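Fumarate lyase (Mesorhizobium sp., PDB 3C8T) is of unknown function but belongs to the largely helical fumarate lyase superfamily, with four copies of the chain in its assembly. Local coordinates at residues R18-S22 against A23-I27; P317-L320 against E321-A324; L400-V403 against L404-M407. All coordinates share one frame; numbering follows the deposited sequence.

Interaction 1 (R18-S22 against A23-I27); sequences RELFS and AQSFI
The hydroxyls of S22 and S25 each reach main-chain atoms across the kink where one short helix ends and a long one begins: S22 to S25 N, S25 to L20 O. The hydroxyl of S22 stands between its own backbone N and carbonyl carbon (chi1 67°), and from there it faces both helices. Backward it gives its proton to the E19 carbonyl, OG to O 2.7 Å, lying in the carbonyl plane. Forward it accepts a long, weak but nearly straight bond from the backbone, S25 N to S22 OG being 3.3 Å. Serine suits the place because a short side chain with one hydroxyl can donate and accept at once while hugging the main chain. S22 is the N-cap of helix 23-43, and this forward bond is its capping bond; the first turn is completed by F26 N to S22 O at 2.9 Å. E19 O, near the end of helix 15-20, also takes S22 N.

The S25 side chain points back at the other helix. With OG swung opposite its backbone N (chi1 -173°), it approaches L20 O at 3.3 Å, a weak bond to a carbonyl that Q115 also reaches weakly. Its CB meanwhile rests 3.5 Å from E19 O. The Q24 chain bends at chi2, which brings OE1 to 3.7 Å from S22 CB.

The phenyl groups turn elsewhere. F26 keeps CB against S22 O at 3.5 Å, but its ring leads away to T112 and Q115 and meets Y8 of the second subunit edge-to-face. F21, just past the helix end, sends its ring to V325 and P326 of helix 315-344, and A23, small enough for a close fit, lies against M66 and R70.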
ATOM      1  N   ARG A  18     -12.267 -15.466 -14.215  1.00 39.53           N
ATOM      2  CA  ARG A  18     -13.480 -14.650 -14.279  1.00 41.30           C
ATOM      3  C   ARG A  18     -14.813 -15.449 -14.411  1.00 41.90           C
ATOM      4  O   ARG A  18     -15.833 -15.058 -13.820  1.00 43.17           O
ATOM      5  CB  ARG A  18     -13.369 -13.599 -15.390  1.00 41.55           C
ATOM      6  CG  ARG A  18     -12.261 -12.579 -15.119  1.00 44.60           C
ATOM      7  CD  ARG A  18     -11.915 -11.761 -16.360  1.00 50.33           C
ATOM      8  NE  ARG A  18     -12.951 -10.778 -16.685  1.00 53.46           N
ATOM      9  CZ  ARG A  18     -13.548 -10.682 -17.871  1.00 57.59           C
ATOM     10  NH1 ARG A  18     -13.200 -11.498 -18.869  1.00 59.30           N
ATOM     11  NH2 ARG A  18     -14.488  -9.764 -18.071  1.00 57.18           N
ATOM     12  N   GLU A  19     -14.827 -16.541 -15.169  1.00 41.90           N
ATOM     13  CA  GLU A  19     -16.046 -17.356 -15.245  1.00 43.57           C
ATOM     14  C   GLU A  19     -16.337 -17.961 -13.882  1.00 41.53           C
ATOM     15  O   GLU A  19     -17.453 -17.893 -13.393  1.00 41.09           O
ATOM     16  CB  GLU A  19     -15.978 -18.448 -16.320  1.00 42.99           C
ATOM     17  CG  GLU A  19     -17.366 -19.148 -16.497  1.00 48.65           C
ATOM     18  CD  GLU A  19     -17.438 -20.115 -17.692  1.00 49.85           C
ATOM     19  OE1 GLU A  19     -17.871 -19.683 -18.793  1.00 58.55           O
ATOM     20  OE2 GLU A  19     -17.056 -21.308 -17.531  1.00 58.79           O
ATOM     21  N   LEU A  20     -15.301 -18.516 -13.263  1.00 40.53           N
ATOM     22  CA  LEU A  20     -15.379 -18.981 -11.893  1.00 39.85           C
ATOM     23  C   LEU A  20     -15.987 -18.017 -10.842  1.00 39.20           C
ATOM     24  O   LEU A  20     -16.718 -18.457  -9.963  1.00 40.15           O
ATOM     25  CB  LEU A  20     -14.009 -19.418 -11.451  1.00 39.42           C
ATOM     26  CG  LEU A  20     -13.984 -19.823  -9.992  1.00 42.19           C
ATOM     27  CD1 LEU A  20     -14.873 -21.067  -9.743  1.00 43.77           C
ATOM     28  CD2 LEU A  20     -12.533 -20.031  -9.567  1.00 42.90           C
ATOM     29  N   PHE A  21     -15.690 -16.722 -10.918  1.00 37.80           N
ATOM     30  CA  PHE A  21     -16.213 -15.765  -9.932  1.00 36.05           C
ATOM     31  C   PHE A  21     -17.385 -14.922 -10.467  1.00 36.31           C
ATOM     32  O   PHE A  21     -17.779 -13.923  -9.853  1.00 36.44           O
ATOM     33  CB  PHE A  21     -15.068 -14.870  -9.406  1.00 34.99           C
ATOM     34  CG  PHE A  21     -14.195 -15.555  -8.388  1.00 33.01           C
ATOM     35  CD1 PHE A  21     -14.601 -15.636  -7.038  1.00 29.88           C
ATOM     36  CD2 PHE A  21     -13.016 -16.174  -8.769  1.00 31.33           C
ATOM     37  CE1 PHE A  21     -13.817 -16.290  -6.086  1.00 29.64           C
ATOM     38  CE2 PHE A  21     -12.212 -16.852  -7.803  1.00 31.81           C
ATOM     39  CZ  PHE A  21     -12.620 -16.915  -6.472  1.00 30.86           C
ATOM     40  N   SER A  22     -17.933 -15.335 -11.613  1.00 35.67           N
ATOM     41  CA  SER A  22     -19.090 -14.672 -12.207  1.00 35.46           C
ATOM     42  C   SER A  22     -20.320 -14.820 -11.296  1.00 35.56           C
ATOM     43  O   SER A  22     -20.361 -15.677 -10.409  1.00 35.33           O
ATOM     44  CB  SER A  22     -19.390 -15.292 -13.584  1.00 35.50           C
ATOM     45  OG  SER A  22     -19.815 -16.637 -13.442  1.00 32.69           O
ATOM     46  N   ALA A  23     -21.325 -14.006 -11.536  1.00 35.31           N
ATOM     47  CA  ALA A  23     -22.555 -14.058 -10.758  1.00 35.99           C
ATOM     48  C   ALA A  23     -23.229 -15.430 -10.841  1.00 37.07           C
ATOM     49  O   ALA A  23     -23.663 -15.992  -9.819  1.00 37.34           O
ATOM     50  CB  ALA A  23     -23.473 -13.026 -11.252  1.00 35.61           C
ATOM     51  N   GLN A  24     -23.301 -15.962 -12.063  1.00 37.19           N
ATOM     52  CA  GLN A  24     -23.973 -17.231 -12.362  1.00 37.41           C
ATOM     53  C   GLN A  24     -23.326 -18.356 -11.581  1.00 37.08           C
ATOM     54  O   GLN A  24     -24.009 -19.182 -10.950  1.00 37.55           O
ATOM     55  CB  GLN A  24     -23.889 -17.522 -13.863  1.00 37.86           C
ATOM     56  CG  GLN A  24     -24.624 -16.472 -14.796  1.00 42.63           C
ATOM     57  CD  GLN A  24     -24.068 -14.992 -14.812  1.00 49.24           C
ATOM     58  OE1 GLN A  24     -22.963 -14.662 -14.315  1.00 50.37           O
ATOM     59  NE2 GLN A  24     -24.866 -14.100 -15.409  1.00 52.09           N
ATOM     60  N   SER A  25     -22.001 -18.409 -11.640  1.00 35.77           N
ATOM     61  CA  SER A  25     -21.276 -19.387 -10.871  1.00 35.30           C
ATOM     62  C   SER A  25     -21.470 -19.185  -9.346  1.00 34.04           C
ATOM     63  O   SER A  25     -21.722 -20.133  -8.638  1.00 34.51           O
ATOM     64  CB  SER A  25     -19.800 -19.408 -11.287  1.00 34.63           C
ATOM     65  OG  SER A  25     -19.169 -20.484 -10.642  1.00 37.07           O
ATOM     66  N   PHE A  26     -21.401 -17.956  -8.860  1.00 33.62           N
ATOM     67  CA  PHE A  26     -21.596 -17.668  -7.422  1.00 33.33           C
ATOM     68  C   PHE A  26     -22.951 -18.171  -6.954  1.00 32.46           C
ATOM     69  O   PHE A  26     -23.042 -18.976  -6.037  1.00 33.00           O
ATOM     70  CB  PHE A  26     -21.452 -16.163  -7.129  1.00 32.81           C
ATOM     71  CG  PHE A  26     -21.593 -15.805  -5.662  1.00 34.31           C
ATOM     72  CD1 PHE A  26     -20.634 -16.220  -4.733  1.00 33.68           C
ATOM     73  CD2 PHE A  26     -22.660 -15.022  -5.219  1.00 32.66           C
ATOM     74  CE1 PHE A  26     -20.743 -15.888  -3.379  1.00 36.39           C
ATOM     75  CE2 PHE A  26     -22.773 -14.682  -3.860  1.00 33.83           C
ATOM     76  CZ  PHE A  26     -21.819 -15.132  -2.935  1.00 33.80           C
ATOM     77  N   ILE A  27     -24.000 -17.698  -7.614  1.00 33.26           N
ATOM     78  CA  ILE A  27     -25.374 -18.144  -7.403  1.00 33.15           C
ATOM     79  C   ILE A  27     -25.506 -19.649  -7.424  1.00 32.97           C
ATOM     80  O   ILE A  27     -26.099 -20.209  -6.510  1.00 32.81           O
ATOM     81  CB  ILE A  27     -26.384 -17.483  -8.418  1.00 34.17           C
ATOM     82  CG1 ILE A  27     -26.439 -15.963  -8.184  1.00 35.18           C
ATOM     83  CG2 ILE A  27     -27.793 -18.175  -8.353  1.00 34.03           C
ATOM     84  CD1 ILE A  27     -26.615 -15.542  -6.689  1.00 36.35           C
TER

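Interaction 2 (P317-L320 against E321-A324); sequences PWHL and EWSA
An aromatic cluster on helix 315-344 brings W322 against both W318, one turn back, and H319, three residues back. The indole of W322 presents its edge to the face of W318 in a T-shaped pair, with the five-membered rings 4.6 Å apart between centroids and their planes at 69°. CZ2 of W322 stands over the centre of the W318 ring. The two indole nitrogens come close, NE1 to NE1 3.3 Å, but both are donors and do not bond. W318 carries its ring opposite its backbone N (chi1 177°), whereas W322 turns beside its own N (chi1 -65°), and the two meet on one flank of the helix.

Such i to i+4 and i to i+3 spacing lets wide rings cover one another along a helix. H319 lies obliquely to W322, with CE3 of W322 above the centre of the imidazole, while H319 CA makes a CH-pi contact with the six-membered ring. E321 OE1, 4.3 Å from W318 CD1, sits near the plane of that indole and is salt-bridged to R228. From the second subunit, E287 OE2 is hydrogen-bonded to H319 ND1, and Y8 stacks on W322.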
ATOM      1  N   PRO A 317     -15.525  -3.541   6.129  1.00 29.84           N
ATOM      2  CA  PRO A 317     -14.419  -4.475   5.925  1.00 29.67           C
ATOM      3  C   PRO A 317     -14.802  -5.645   5.006  1.00 29.45           C
ATOM      4  O   PRO A 317     -13.979  -6.085   4.195  1.00 29.24           O
ATOM      5  CB  PRO A 317     -14.149  -5.010   7.348  1.00 30.26           C
ATOM      6  CG  PRO A 317     -14.552  -3.876   8.241  1.00 30.97           C
ATOM      7  CD  PRO A 317     -15.798  -3.332   7.564  1.00 29.06           C
ATOM      8  N   TRP A 318     -16.015  -6.161   5.160  1.00 28.96           N
ATOM      9  CA  TRP A 318     -16.421  -7.359   4.412  1.00 29.61           C
ATOM     10  C   TRP A 318     -16.517  -7.047   2.911  1.00 28.69           C
ATOM     11  O   TRP A 318     -16.084  -7.827   2.068  1.00 27.76           O
ATOM     12  CB  TRP A 318     -17.726  -7.922   4.994  1.00 29.82           C
ATOM     13  CG  TRP A 318     -18.297  -9.118   4.272  1.00 32.47           C
ATOM     14  CD1 TRP A 318     -17.584 -10.132   3.609  1.00 32.69           C
ATOM     15  CD2 TRP A 318     -19.680  -9.480   4.178  1.00 30.66           C
ATOM     16  NE1 TRP A 318     -18.464 -11.062   3.105  1.00 33.09           N
ATOM     17  CE2 TRP A 318     -19.749 -10.695   3.432  1.00 31.27           C
ATOM     18  CE3 TRP A 318     -20.864  -8.913   4.666  1.00 32.85           C
ATOM     19  CZ2 TRP A 318     -20.956 -11.331   3.140  1.00 31.04           C
ATOM     20  CZ3 TRP A 318     -22.087  -9.550   4.375  1.00 33.89           C
ATOM     21  CH2 TRP A 318     -22.119 -10.751   3.618  1.00 32.96           C
ATOM     22  N   HIS A 319     -17.027  -5.864   2.600  1.00 29.01           N
ATOM     23  CA  HIS A 319     -17.136  -5.383   1.234  1.00 29.07           C
ATOM     24  C   HIS A 319     -15.781  -5.395   0.512  1.00 29.00           C
ATOM     25  O   HIS A 319     -15.713  -5.629  -0.692  1.00 28.25           O
ATOM     26  CB  HIS A 319     -17.699  -3.968   1.234  1.00 28.59           C
ATOM     27  CG  HIS A 319     -18.276  -3.564  -0.083  1.00 31.27           C
ATOM     28  ND1 HIS A 319     -19.624  -3.366  -0.272  1.00 32.22           N
ATOM     29  CD2 HIS A 319     -17.692  -3.376  -1.293  1.00 30.76           C
ATOM     30  CE1 HIS A 319     -19.844  -3.044  -1.537  1.00 33.12           C
ATOM     31  NE2 HIS A 319     -18.687  -3.053  -2.179  1.00 31.30           N
ATOM     32  N   LEU A 320     -14.710  -5.158   1.264  1.00 29.26           N
ATOM     33  CA  LEU A 320     -13.358  -5.169   0.715  1.00 29.52           C
ATOM     34  C   LEU A 320     -12.902  -6.498   0.136  1.00 30.01           C
ATOM     35  O   LEU A 320     -12.188  -6.497  -0.861  1.00 29.31           O
ATOM     36  CB  LEU A 320     -12.334  -4.647   1.735  1.00 30.70           C
ATOM     37  CG  LEU A 320     -12.168  -3.144   1.977  1.00 30.89           C
ATOM     38  CD1 LEU A 320     -11.018  -2.992   2.997  1.00 31.12           C
ATOM     39  CD2 LEU A 320     -11.826  -2.445   0.592  1.00 31.10           C
ATOM     40  N   GLU A 321     -13.307  -7.623   0.749  1.00 30.00           N
ATOM     41  CA  GLU A 321     -13.082  -8.970   0.189  1.00 30.19           C
ATOM     42  C   GLU A 321     -13.681  -9.197  -1.189  1.00 29.59           C
ATOM     43  O   GLU A 321     -13.162 -10.020  -1.950  1.00 28.54           O
ATOM     44  CB  GLU A 321     -13.615 -10.068   1.138  1.00 29.23           C
ATOM     45  CG  GLU A 321     -13.269  -9.770   2.592  1.00 31.23           C
ATOM     46  CD  GLU A 321     -13.368 -10.986   3.519  1.00 32.39           C
ATOM     47  OE1 GLU A 321     -13.818 -12.059   3.067  1.00 37.20           O
ATOM     48  OE2 GLU A 321     -12.967 -10.865   4.698  1.00 32.93           O
ATOM     49  N   TRP A 322     -14.782  -8.492  -1.480  1.00 30.55           N
ATOM     50  CA  TRP A 322     -15.590  -8.693  -2.684  1.00 31.51           C
ATOM     51  C   TRP A 322     -14.882  -8.282  -3.954  1.00 32.63           C
ATOM     52  O   TRP A 322     -15.295  -8.687  -5.027  1.00 33.34           O
ATOM     53  CB  TRP A 322     -16.942  -7.938  -2.602  1.00 31.83           C
ATOM     54  CG  TRP A 322     -17.911  -8.419  -1.513  1.00 32.11           C
ATOM     55  CD1 TRP A 322     -17.814  -9.560  -0.773  1.00 35.31           C
ATOM     56  CD2 TRP A 322     -19.142  -7.786  -1.107  1.00 32.28           C
ATOM     57  NE1 TRP A 322     -18.895  -9.658   0.097  1.00 34.91           N
ATOM     58  CE2 TRP A 322     -19.716  -8.583  -0.091  1.00 33.68           C
ATOM     59  CE3 TRP A 322     -19.800  -6.611  -1.490  1.00 33.70           C
ATOM     60  CZ2 TRP A 322     -20.938  -8.252   0.544  1.00 33.51           C
ATOM     61  CZ3 TRP A 322     -21.008  -6.276  -0.857  1.00 33.76           C
ATOM     62  CH2 TRP A 322     -21.556  -7.101   0.148  1.00 33.64           C
ATOM     63  N   SER A 323     -13.869  -7.428  -3.843  1.00 33.31           N
ATOM     64  CA  SER A 323     -12.964  -7.150  -4.966  1.00 34.60           C
ATOM     65  C   SER A 323     -11.659  -7.935  -4.766  1.00 34.09           C
ATOM     66  O   SER A 323     -11.150  -8.600  -5.686  1.00 35.12           O
ATOM     67  CB  SER A 323     -12.679  -5.644  -5.083  1.00 35.23           C
ATOM     68  OG  SER A 323     -11.787  -5.193  -4.072  1.00 35.82           O
ATOM     69  N   ALA A 324     -11.142  -7.925  -3.542  1.00 32.65           N
ATOM     70  CA  ALA A 324      -9.792  -8.443  -3.344  1.00 31.42           C
ATOM     71  C   ALA A 324      -9.686  -9.963  -3.684  1.00 31.08           C
ATOM     72  O   ALA A 324      -8.695 -10.404  -4.334  1.00 29.83           O
ATOM     73  CB  ALA A 324      -9.261  -8.091  -1.948  1.00 31.12           C
TER

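Interaction 3 (L400-V403 against L404-M407); sequences LFEV and LRTM
The side chains of E402 and R405 run alongside each other in one direction and join in a salt bridge: R405 NH1 donates to E402 OE2 at 2.8 Å, close to the guanidinium plane and on the syn lone pair of the carboxylate, the two planes 41° apart. E402 gets there by bending at CG, R405 by holding CG between its backbone N and carbonyl carbon (chi1 89°), which also carries the chain across the F401 ring. R405 CB lies over one face of that ring, near its rim; F401 CE2, 3.8 Å from R405 NH1, lies against one guanidinium face, near its rim, the planes 42° apart. A long arginine suits this place, since its CB and its flat guanidinium can both lie against an aromatic while NH1 reaches a carboxylate.

T406 ties the helix end: its OG1 donates to V403 O at 2.9 Å in the carbonyl plane, and T406 N binds the same oxygen at 3.1 Å from above, two donors gripping one carbonyl as the chain enters the type I turn from L404 to M407. L400 CG lies 3.6 Å from L404 CD1, the side chains crossing at a slant, and the helical bond from L404 N to L400 O joins the same pair. M407, N-cap of helix 408-414, lays its flexible thioether beside V403, SD 4.0 Å from CG1.

E416, at the start of helix 416-422, forms a second salt bridge to the guanidinium, at R405 NE. F401 packs on L419 and R420 of that helix, V403 and M407 face R392 of helix 379-395, and helix 400-404 is thereby set between the two.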
ATOM      1  N   LEU A 400      42.397  -8.203 -20.331  1.00 39.58           N
ATOM      2  CA  LEU A 400      43.166  -8.505 -19.138  1.00 37.81           C
ATOM      3  C   LEU A 400      44.385  -9.414 -19.389  1.00 37.56           C
ATOM      4  O   LEU A 400      45.448  -9.173 -18.794  1.00 36.97           O
ATOM      5  CB  LEU A 400      42.272  -9.046 -18.017  1.00 37.81           C
ATOM      6  CG  LEU A 400      42.964  -9.376 -16.676  1.00 36.12           C
ATOM      7  CD1 LEU A 400      43.580  -8.148 -15.976  1.00 34.05           C
ATOM      8  CD2 LEU A 400      42.050 -10.146 -15.748  1.00 37.58           C
ATOM      9  N   PHE A 401      44.243 -10.438 -20.240  1.00 37.19           N
ATOM     10  CA  PHE A 401      45.383 -11.344 -20.547  1.00 37.90           C
ATOM     11  C   PHE A 401      46.583 -10.569 -21.126  1.00 38.19           C
ATOM     12  O   PHE A 401      47.733 -10.789 -20.698  1.00 36.94           O
ATOM     13  CB  PHE A 401      45.031 -12.508 -21.504  1.00 37.56           C
ATOM     14  CG  PHE A 401      46.266 -13.221 -22.057  1.00 37.61           C
ATOM     15  CD1 PHE A 401      47.028 -14.056 -21.243  1.00 37.41           C
ATOM     16  CD2 PHE A 401      46.693 -13.008 -23.382  1.00 39.89           C
ATOM     17  CE1 PHE A 401      48.193 -14.682 -21.714  1.00 35.77           C
ATOM     18  CE2 PHE A 401      47.854 -13.631 -23.876  1.00 38.34           C
ATOM     19  CZ  PHE A 401      48.600 -14.470 -23.042  1.00 38.58           C
ATOM     20  N   GLU A 402      46.293  -9.678 -22.084  1.00 38.31           N
ATOM     21  CA  GLU A 402      47.332  -8.867 -22.708  1.00 39.92           C
ATOM     22  C   GLU A 402      48.036  -7.911 -21.721  1.00 39.01           C
ATOM     23  O   GLU A 402      49.172  -7.545 -21.941  1.00 38.30           O
ATOM     24  CB  GLU A 402      46.827  -8.099 -23.935  1.00 40.21           C
ATOM     25  CG  GLU A 402      46.169  -8.921 -25.102  1.00 47.04           C
ATOM     26  CD  GLU A 402      47.028 -10.051 -25.739  1.00 54.59           C
ATOM     27  OE1 GLU A 402      46.428 -10.875 -26.496  1.00 58.29           O
ATOM     28  OE2 GLU A 402      48.271 -10.123 -25.525  1.00 57.30           O
ATOM     29  N   VAL A 403      47.377  -7.522 -20.636  1.00 39.60           N
ATOM     30  CA  VAL A 403      48.056  -6.722 -19.605  1.00 39.93           C
ATOM     31  C   VAL A 403      48.871  -7.644 -18.701  1.00 41.07           C
ATOM     32  O   VAL A 403      50.082  -7.423 -18.504  1.00 42.21           O
ATOM     33  CB  VAL A 403      47.071  -5.865 -18.782  1.00 40.35           C
ATOM     34  CG1 VAL A 403      47.785  -5.105 -17.672  1.00 38.90           C
ATOM     35  CG2 VAL A 403      46.334  -4.860 -19.686  1.00 39.52           C
ATOM     36  N   LEU A 404      48.239  -8.711 -18.202  1.00 41.70           N
ATOM     37  CA  LEU A 404      48.864  -9.595 -17.189  1.00 42.49           C
ATOM     38  C   LEU A 404      50.123 -10.321 -17.650  1.00 42.26           C
ATOM     39  O   LEU A 404      51.042 -10.563 -16.861  1.00 41.69           O
ATOM     40  CB  LEU A 404      47.856 -10.622 -16.630  1.00 42.48           C
ATOM     41  CG  LEU A 404      46.668 -10.092 -15.821  1.00 43.86           C
ATOM     42  CD1 LEU A 404      45.791 -11.267 -15.390  1.00 41.02           C
ATOM     43  CD2 LEU A 404      47.094  -9.219 -14.624  1.00 42.85           C
ATOM     44  N   ARG A 405      50.139 -10.662 -18.931  1.00 42.90           N
ATOM     45  CA  ARG A 405      51.245 -11.363 -19.570  1.00 43.87           C
ATOM     46  C   ARG A 405      52.557 -10.567 -19.536  1.00 43.96           C
ATOM     47  O   ARG A 405      53.632 -11.158 -19.632  1.00 45.28           O
ATOM     48  CB  ARG A 405      50.881 -11.667 -21.037  1.00 43.72           C
ATOM     49  CG  ARG A 405      51.260 -10.540 -22.010  1.00 44.98           C
ATOM     50  CD  ARG A 405      50.875 -10.841 -23.445  1.00 46.17           C
ATOM     51  NE  ARG A 405      51.535 -12.019 -24.008  1.00 46.70           N
ATOM     52  CZ  ARG A 405      51.291 -12.497 -25.229  1.00 49.22           C
ATOM     53  NH1 ARG A 405      50.407 -11.892 -26.031  1.00 47.50           N
ATOM     54  NH2 ARG A 405      51.938 -13.585 -25.654  1.00 49.79           N
ATOM     55  N   THR A 406      52.472  -9.239 -19.432  1.00 44.02           N
ATOM     56  CA  THR A 406      53.659  -8.381 -19.440  1.00 44.08           C
ATOM     57  C   THR A 406      54.112  -8.081 -18.005  1.00 44.96           C
ATOM     58  O   THR A 406      55.075  -7.334 -17.821  1.00 45.22           O
ATOM     59  CB  THR A 406      53.418  -7.008 -20.155  1.00 44.27           C
ATOM     60  OG1 THR A 406      52.539  -6.179 -19.386  1.00 42.80           O
ATOM     61  CG2 THR A 406      52.865  -7.173 -21.562  1.00 42.82           C
ATOM     62  N   MET A 407      53.415  -8.664 -17.009  1.00 44.07           N
ATOM     63  CA  MET A 407      53.597  -8.338 -15.602  1.00 43.02           C
ATOM     64  C   MET A 407      54.299  -9.523 -14.918  1.00 44.39           C
ATOM     65  O   MET A 407      53.639 -10.465 -14.486  1.00 44.36           O
ATOM     66  CB  MET A 407      52.222  -8.024 -14.942  1.00 43.62           C
ATOM     67  CG  MET A 407      51.644  -6.594 -15.208  1.00 42.09           C
ATOM     68  SD  MET A 407      49.954  -6.243 -14.571  1.00 38.32           S
ATOM     69  CE  MET A 407      50.237  -6.223 -12.805  1.00 38.22           C
TER

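From the N terminus, interaction 1 comes first, at the junction of helices 15-20 and 23-43; interaction 2 follows within helix 315-344, and interaction 3 at the turn between helices 400-404 and 408-414. Each joins two adjoining segments, with the contacting side chains a few residues apart, so none closes a long loop and none nests in or crosses another. Interactions 1 and 2 have centres about 16 Å apart, their nearest atoms about 7 Å apart. F21 reaches helix 315-344 just beyond interaction 2, and Y8 of the second subunit touches both contacts. Interaction 3 lies on the opposite side of the chain's centre, about 66 Å from interaction 2 between centres, within the C-terminal family region.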